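Local coordinates for protein origin of replication complex subunit 1B (Arabidopsis thaliana, PDB 5HH7) that reads the unmodified histone H3 tail through its BAH-PHD cassette and, as part of the origin recognition complex, binds replication origins, at residues L170-L174 with G207-F211; I28-V34 with L131-D137. All coordinates share one frame. Residues are numbered along the deposited sequence.

Interaction 1 of 2, residues L170-L174 with G207-F211; sequences LKREL and GDDVF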
loop_
_atom_site.group_PDB
_atom_site.type_symbol
_atom_site.label_atom_id
_atom_site.label_comp_id
_atom_site.label_asym_id
_atom_site.label_seq_id
_atom_site.Cartn_x
_atom_site.Cartn_y
_atom_site.Cartn_z
ATOM N N LEU A 170 4.657 8.533 8.505
ATOM C CA LEU A 170 3.590 7.633 8.927
ATOM C C LEU A 170 3.937 6.216 8.479
ATOM O O LEU A 170 4.704 6.030 7.531
ATOM C CB LEU A 170 2.238 8.063 8.351
ATOM C CG LEU A 170 1.721 9.444 8.764
ATOM C CD1 LEU A 170 0.228 9.565 8.473
ATOM C CD2 LEU A 170 2.014 9.737 10.226
ATOM N N LYS A 171 3.379 5.221 9.160
ATOM C CA LYS A 171 3.682 3.827 8.845
ATOM C C LYS A 171 3.224 3.407 7.448
ATOM O O LYS A 171 3.834 2.540 6.822
ATOM C CB LYS A 171 3.103 2.890 9.910
ATOM C CG LYS A 171 3.844 2.950 11.238
ATOM C CD LYS A 171 5.281 2.473 11.077
ATOM C CE LYS A 171 6.025 2.505 12.405
ATOM N NZ LYS A 171 7.366 1.868 12.305
ATOM N N ARG A 172 2.155 4.026 6.956
ATOM C CA ARG A 172 1.654 3.709 5.621
ATOM C C ARG A 172 2.165 4.671 4.549
ATOM O O ARG A 172 1.581 4.771 3.465
ATOM C CB ARG A 172 0.122 3.671 5.616
ATOM C CG ARG A 172 -0.463 2.461 6.333
ATOM C CD ARG A 172 -1.984 2.507 6.367
ATOM N NE ARG A 172 -2.554 1.229 6.784
ATOM C CZ ARG A 172 -2.796 0.214 5.959
ATOM N NH1 ARG A 172 -3.320 -0.913 6.426
ATOM N NH2 ARG A 172 -2.518 0.327 4.666
ATOM N N GLU A 173 3.262 5.366 4.840
ATOM C CA GLU A 173 3.775 6.378 3.917
ATOM C C GLU A 173 4.767 5.825 2.895
ATOM O O GLU A 173 5.654 5.044 3.233
ATOM C CB GLU A 173 4.400 7.557 4.675
ATOM C CG GLU A 173 4.848 8.697 3.757
ATOM C CD GLU A 173 5.253 9.947 4.513
ATOM O OE1 GLU A 173 5.390 9.879 5.754
ATOM O OE2 GLU A 173 5.421 11.004 3.864
ATOM N N LEU A 174 4.594 6.237 1.640
ATOM C CA LEU A 174 5.503 5.878 0.558
ATOM C C LEU A 174 6.047 7.148 -0.082
ATOM O O LEU A 174 5.417 8.204 -0.007
ATOM C CB LEU A 174 4.759 5.080 -0.515
ATOM C CG LEU A 174 4.031 3.814 -0.062
ATOM C CD1 LEU A 174 3.208 3.238 -1.205
ATOM C CD2 LEU A 174 5.032 2.789 0.467
ATOM N N GLY A 207 -9.678 0.226 3.914
ATOM C CA GLY A 207 -9.056 -1.086 3.865
ATOM C C GLY A 207 -7.542 -1.131 3.951
ATOM O O GLY A 207 -6.874 -0.116 4.167
ATOM N N ASP A 208 -7.000 -2.328 3.757
ATOM C CA ASP A 208 -5.594 -2.607 4.037
ATOM C C ASP A 208 -4.629 -2.040 2.997
ATOM O O ASP A 208 -3.434 -1.910 3.258
ATOM C CB ASP A 208 -5.384 -4.119 4.139
ATOM C CG ASP A 208 -4.118 -4.480 4.879
ATOM O OD1 ASP A 208 -3.785 -3.768 5.846
ATOM O OD2 ASP A 208 -3.466 -5.477 4.501
ATOM N N ASP A 209 -5.144 -1.707 1.821
ATOM C CA ASP A 209 -4.281 -1.360 0.701
ATOM C C ASP A 209 -4.223 0.141 0.437
ATOM O O ASP A 209 -4.025 0.581 -0.696
ATOM C CB ASP A 209 -4.728 -2.134 -0.538
ATOM C CG ASP A 209 -4.717 -3.635 -0.305
ATOM O OD1 ASP A 209 -3.643 -4.166 0.044
ATOM O OD2 ASP A 209 -5.782 -4.277 -0.423
ATOM N N VAL A 210 -4.377 0.920 1.503
ATOM C CA VAL A 210 -4.358 2.373 1.408
ATOM C C VAL A 210 -3.036 2.929 1.924
ATOM O O VAL A 210 -2.608 2.609 3.034
ATOM C CB VAL A 210 -5.524 2.994 2.204
ATOM C CG1 VAL A 210 -5.409 4.518 2.239
ATOM C CG2 VAL A 210 -6.858 2.564 1.606
ATOM N N PHE A 211 -2.393 3.763 1.116
ATOM C CA PHE A 211 -1.114 4.346 1.496
ATOM C C PHE A 211 -1.112 5.854 1.314
ATOM O O PHE A 211 -1.942 6.407 0.595
ATOM C CB PHE A 211 0.024 3.723 0.682
ATOM C CG PHE A 211 0.091 2.233 0.799
ATOM C CD1 PHE A 211 0.780 1.640 1.846
ATOM C CD2 PHE A 211 -0.557 1.424 -0.120
ATOM C CE1 PHE A 211 0.829 0.261 1.966
ATOM C CE2 PHE A 211 -0.512 0.044 -0.006
ATOM C CZ PHE A 211 0.181 -0.536 1.039
#
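Leu170 opens a type I β turn that runs to Glu173. It is closed by the backbone bond Glu173 N to Leu170 O (3.1 Å) and reinforced by Leu170 N donating to Glu173 OE1 (3.1 Å). Within the turn, the Arg172 side chain makes every hydrogen bond to 207-211. Extended, it brings the guanidinium against the backbone where strand 210-218 begins: NH2 donates to both Asp208 O and Val210 O, each at 2.8 Å, while NH1 forms a salt bridge with Asp208 OD1 (3.0 Å). These bonds tie the turn to the edge of the experimentally defined H3-binding region, where the bound H3 peptide hydrogen-bonds to Gly207 O and Asp208 N. The same Arg172 NH1 also pairs with Glu66 of the PHD finger, so one side chain bridges the two modules. Beyond the turn, Leu174 adds an apolar contact, CD1 lying 3.7 Å from Phe211 CB. Backbone hydrogen bonds of Arg172 and Leu174 with Leu212 attach the loop to strand 210-218; across that strand, the Phe211 backbone hydrogen-bonds to Ser193 and Lys195 of strand 188-195, and its ring packs on helix 122-127.

Interaction 2 of 2, residues I28-V34 with L131-D137; sequences IGDDVYV and LWAARID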
loop_
_atom_site.group_PDB
_atom_site.type_symbol
_atom_site.label_atom_id
_atom_site.label_comp_id
_atom_site.label_asym_id
_atom_site.label_seq_id
_atom_site.Cartn_x
_atom_site.Cartn_y
_atom_site.Cartn_z
ATOM N N ILE A 28 -3.400 4.415 -16.960
ATOM C CA ILE A 28 -2.296 5.303 -16.615
ATOM C C ILE A 28 -2.643 6.077 -15.350
ATOM O O ILE A 28 -3.720 6.663 -15.247
ATOM C CB ILE A 28 -1.993 6.301 -17.750
ATOM C CG1 ILE A 28 -1.501 5.564 -18.996
ATOM C CG2 ILE A 28 -0.963 7.326 -17.299
ATOM C CD1 ILE A 28 -1.285 6.469 -20.198
ATOM N N GLY A 29 -1.737 6.055 -14.379
ATOM C CA GLY A 29 -1.958 6.751 -13.125
ATOM C C GLY A 29 -2.402 5.826 -12.009
ATOM O O GLY A 29 -2.413 6.219 -10.842
ATOM N N ASP A 30 -2.779 4.600 -12.365
ATOM C CA ASP A 30 -3.127 3.595 -11.364
ATOM C C ASP A 30 -1.911 3.244 -10.514
ATOM O O ASP A 30 -0.778 3.330 -10.978
ATOM C CB ASP A 30 -3.655 2.315 -12.021
ATOM C CG ASP A 30 -5.096 2.437 -12.480
ATOM O OD1 ASP A 30 -5.718 3.495 -12.248
ATOM O OD2 ASP A 30 -5.611 1.456 -13.061
ATOM N N ASP A 31 -2.162 2.845 -9.272
ATOM C CA ASP A 31 -1.120 2.338 -8.389
ATOM C C ASP A 31 -1.314 0.833 -8.211
ATOM O O ASP A 31 -2.442 0.367 -8.027
ATOM C CB ASP A 31 -1.186 3.054 -7.040
ATOM C CG ASP A 31 -0.980 4.554 -7.167
ATOM O OD1 ASP A 31 0.057 4.967 -7.729
ATOM O OD2 ASP A 31 -1.864 5.320 -6.723
ATOM N N VAL A 32 -0.224 0.070 -8.273
ATOM C CA VAL A 32 -0.303 -1.387 -8.204
ATOM C C VAL A 32 0.818 -2.005 -7.373
ATOM O O VAL A 32 1.919 -1.456 -7.290
ATOM C CB VAL A 32 -0.245 -2.028 -9.617
ATOM C CG1 VAL A 32 -1.544 -1.795 -10.386
ATOM C CG2 VAL A 32 0.949 -1.497 -10.399
ATOM N N TYR A 33 0.525 -3.150 -6.760
ATOM C CA TYR A 33 1.558 -3.996 -6.176
ATOM C C TYR A 33 2.225 -4.763 -7.305
ATOM O O TYR A 33 1.551 -5.215 -8.238
ATOM C CB TYR A 33 0.960 -5.017 -5.209
ATOM C CG TYR A 33 0.384 -4.480 -3.918
ATOM C CD1 TYR A 33 1.206 -3.961 -2.924
ATOM C CD2 TYR A 33 -0.980 -4.546 -3.667
ATOM C CE1 TYR A 33 0.677 -3.493 -1.726
ATOM C CE2 TYR A 33 -1.517 -4.085 -2.479
ATOM C CZ TYR A 33 -0.685 -3.563 -1.511
ATOM O OH TYR A 33 -1.227 -3.110 -0.333
ATOM N N VAL A 34 3.543 -4.924 -7.219
ATOM C CA VAL A 34 4.284 -5.650 -8.246
ATOM C C VAL A 34 5.223 -6.707 -7.665
ATOM O O VAL A 34 5.933 -6.464 -6.684
ATOM C CB VAL A 34 5.096 -4.698 -9.156
ATOM C CG1 VAL A 34 5.869 -5.486 -10.211
ATOM C CG2 VAL A 34 4.175 -3.679 -9.822
ATOM N N LEU A 131 7.914 -6.856 -1.431
ATOM C CA LEU A 131 7.357 -6.680 -2.769
ATOM C C LEU A 131 7.383 -5.207 -3.134
ATOM O O LEU A 131 7.763 -4.377 -2.312
ATOM C CB LEU A 131 5.957 -7.294 -2.915
ATOM C CG LEU A 131 4.791 -6.941 -1.994
ATOM C CD1 LEU A 131 4.178 -5.609 -2.368
ATOM C CD2 LEU A 131 3.746 -8.041 -2.065
ATOM N N TRP A 132 6.990 -4.888 -4.363
ATOM C CA TRP A 132 7.108 -3.531 -4.876
ATOM C C TRP A 132 5.742 -2.877 -5.033
ATOM O O TRP A 132 4.715 -3.556 -5.081
ATOM C CB TRP A 132 7.795 -3.530 -6.245
ATOM C CG TRP A 132 9.134 -4.199 -6.299
ATOM C CD1 TRP A 132 9.388 -5.534 -6.178
ATOM C CD2 TRP A 132 10.401 -3.570 -6.533
ATOM N NE1 TRP A 132 10.735 -5.773 -6.302
ATOM C CE2 TRP A 132 11.379 -4.584 -6.520
ATOM C CE3 TRP A 132 10.803 -2.246 -6.743
ATOM C CZ2 TRP A 132 12.734 -4.319 -6.711
ATOM C CZ3 TRP A 132 12.153 -1.983 -6.932
ATOM C CH2 TRP A 132 13.101 -3.015 -6.912
ATOM N N ALA A 133 5.750 -1.554 -5.124
ATOM C CA ALA A 133 4.569 -0.790 -5.502
ATOM C C ALA A 133 4.992 0.215 -6.562
ATOM O O ALA A 133 6.091 0.770 -6.496
ATOM C CB ALA A 133 3.978 -0.080 -4.298
ATOM N N ALA A 134 4.128 0.442 -7.545
ATOM C CA ALA A 134 4.451 1.349 -8.637
ATOM C C ALA A 134 3.229 2.104 -9.121
ATOM O O ALA A 134 2.096 1.641 -8.974
ATOM C CB ALA A 134 5.071 0.580 -9.797
ATOM N N ARG A 135 3.469 3.275 -9.697
ATOM C CA ARG A 135 2.442 3.985 -10.435
ATOM C C ARG A 135 2.614 3.658 -11.912
ATOM O O ARG A 135 3.737 3.613 -12.421
ATOM C CB ARG A 135 2.550 5.493 -10.202
ATOM C CG ARG A 135 1.699 6.329 -11.149
ATOM C CD ARG A 135 1.333 7.661 -10.519
ATOM N NE ARG A 135 0.346 7.494 -9.457
ATOM C CZ ARG A 135 0.029 8.438 -8.577
ATOM N NH1 ARG A 135 0.630 9.623 -8.625
ATOM N NH2 ARG A 135 -0.885 8.195 -7.644
ATOM N N ILE A 136 1.507 3.413 -12.598
ATOM C CA ILE A 136 1.575 3.075 -14.011
ATOM C C ILE A 136 1.809 4.321 -14.859
ATOM O O ILE A 136 0.951 5.201 -14.949
ATOM C CB ILE A 136 0.314 2.338 -14.480
ATOM C CG1 ILE A 136 0.154 1.028 -13.700
ATOM C CG2 ILE A 136 0.399 2.063 -15.968
ATOM C CD1 ILE A 136 -1.039 0.191 -14.130
ATOM N N ASP A 137 2.984 4.384 -15.474
ATOM C CA ASP A 137 3.372 5.529 -16.289
ATOM C C ASP A 137 2.900 5.346 -17.726
ATOM O O ASP A 137 2.347 6.265 -18.332
ATOM C CB ASP A 137 4.891 5.706 -16.245
ATOM C CG ASP A 137 5.354 6.974 -16.928
ATOM O OD1 ASP A 137 5.142 8.065 -16.360
ATOM O OD2 ASP A 137 5.939 6.877 -18.027
#
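Val32, Val34 and Ala134 form the apolar centre on one face of the two paired strands, Val34 CG2 lying 4.4 Å from Ala134 CB; Ile136 extends it, CG1 4.2 Å from Val32 CG2. On the other face, Tyr33 CD1 meets Leu131 CD1 at 3.4 Å, and the tyrosine hydroxyl reaches Asp209. Between these faces the backbones pair in antiparallel register: Val32 N to Ala134 O and Ala134 N to Val32 O are both 2.9 Å, Val34 N to Trp132 O 2.8 Å and Trp132 N to Val34 O 3.0 Å. At the non-hydrogen-bonded pairs CA-H...O contacts fill in, such as Asp31 CA to Ala134 O at 3.3 Å. Before strand 31-34 begins, the pairing already runs through Asp30 and Gly29: Ile136 N donates to Asp30 O (2.8 Å) and Gly29 N to Ile136 O (2.9 Å). At the polar edge Asp31 and Arg135 form a salt bridge, OD2 to NH2 (3.2 Å) better aligned than the weak OD1 to NE bond (3.1 Å); Asp31 OD1 also bonds Tyr155. Such pairing belongs to the curled β-sheet core of the BAH domain, here joining an N-terminal strand to strand 132-142.

The two interactions have centres 14 Å apart and both reach the same mixed, curled sheet. Strand 188-195 lies between them in the sheet, pairing antiparallel with strand 31-34 and parallel with strand 210-218. They also touch directly: Tyr33 OH lies 2.7 Å from Asp209 OD1, a probable hydrogen bond, and 3.2 Å from Phe211 CZ. Both segments of interaction 2 precede those of interaction 1 in sequence. The PHD finger lies in the chain between the two segments of interaction 2, so strands before and after it are joined in one BAH core. Interaction 1 then lies where that core faces the finger and the H3 peptide, consistent with a combined BAH-PHD reading of the tail.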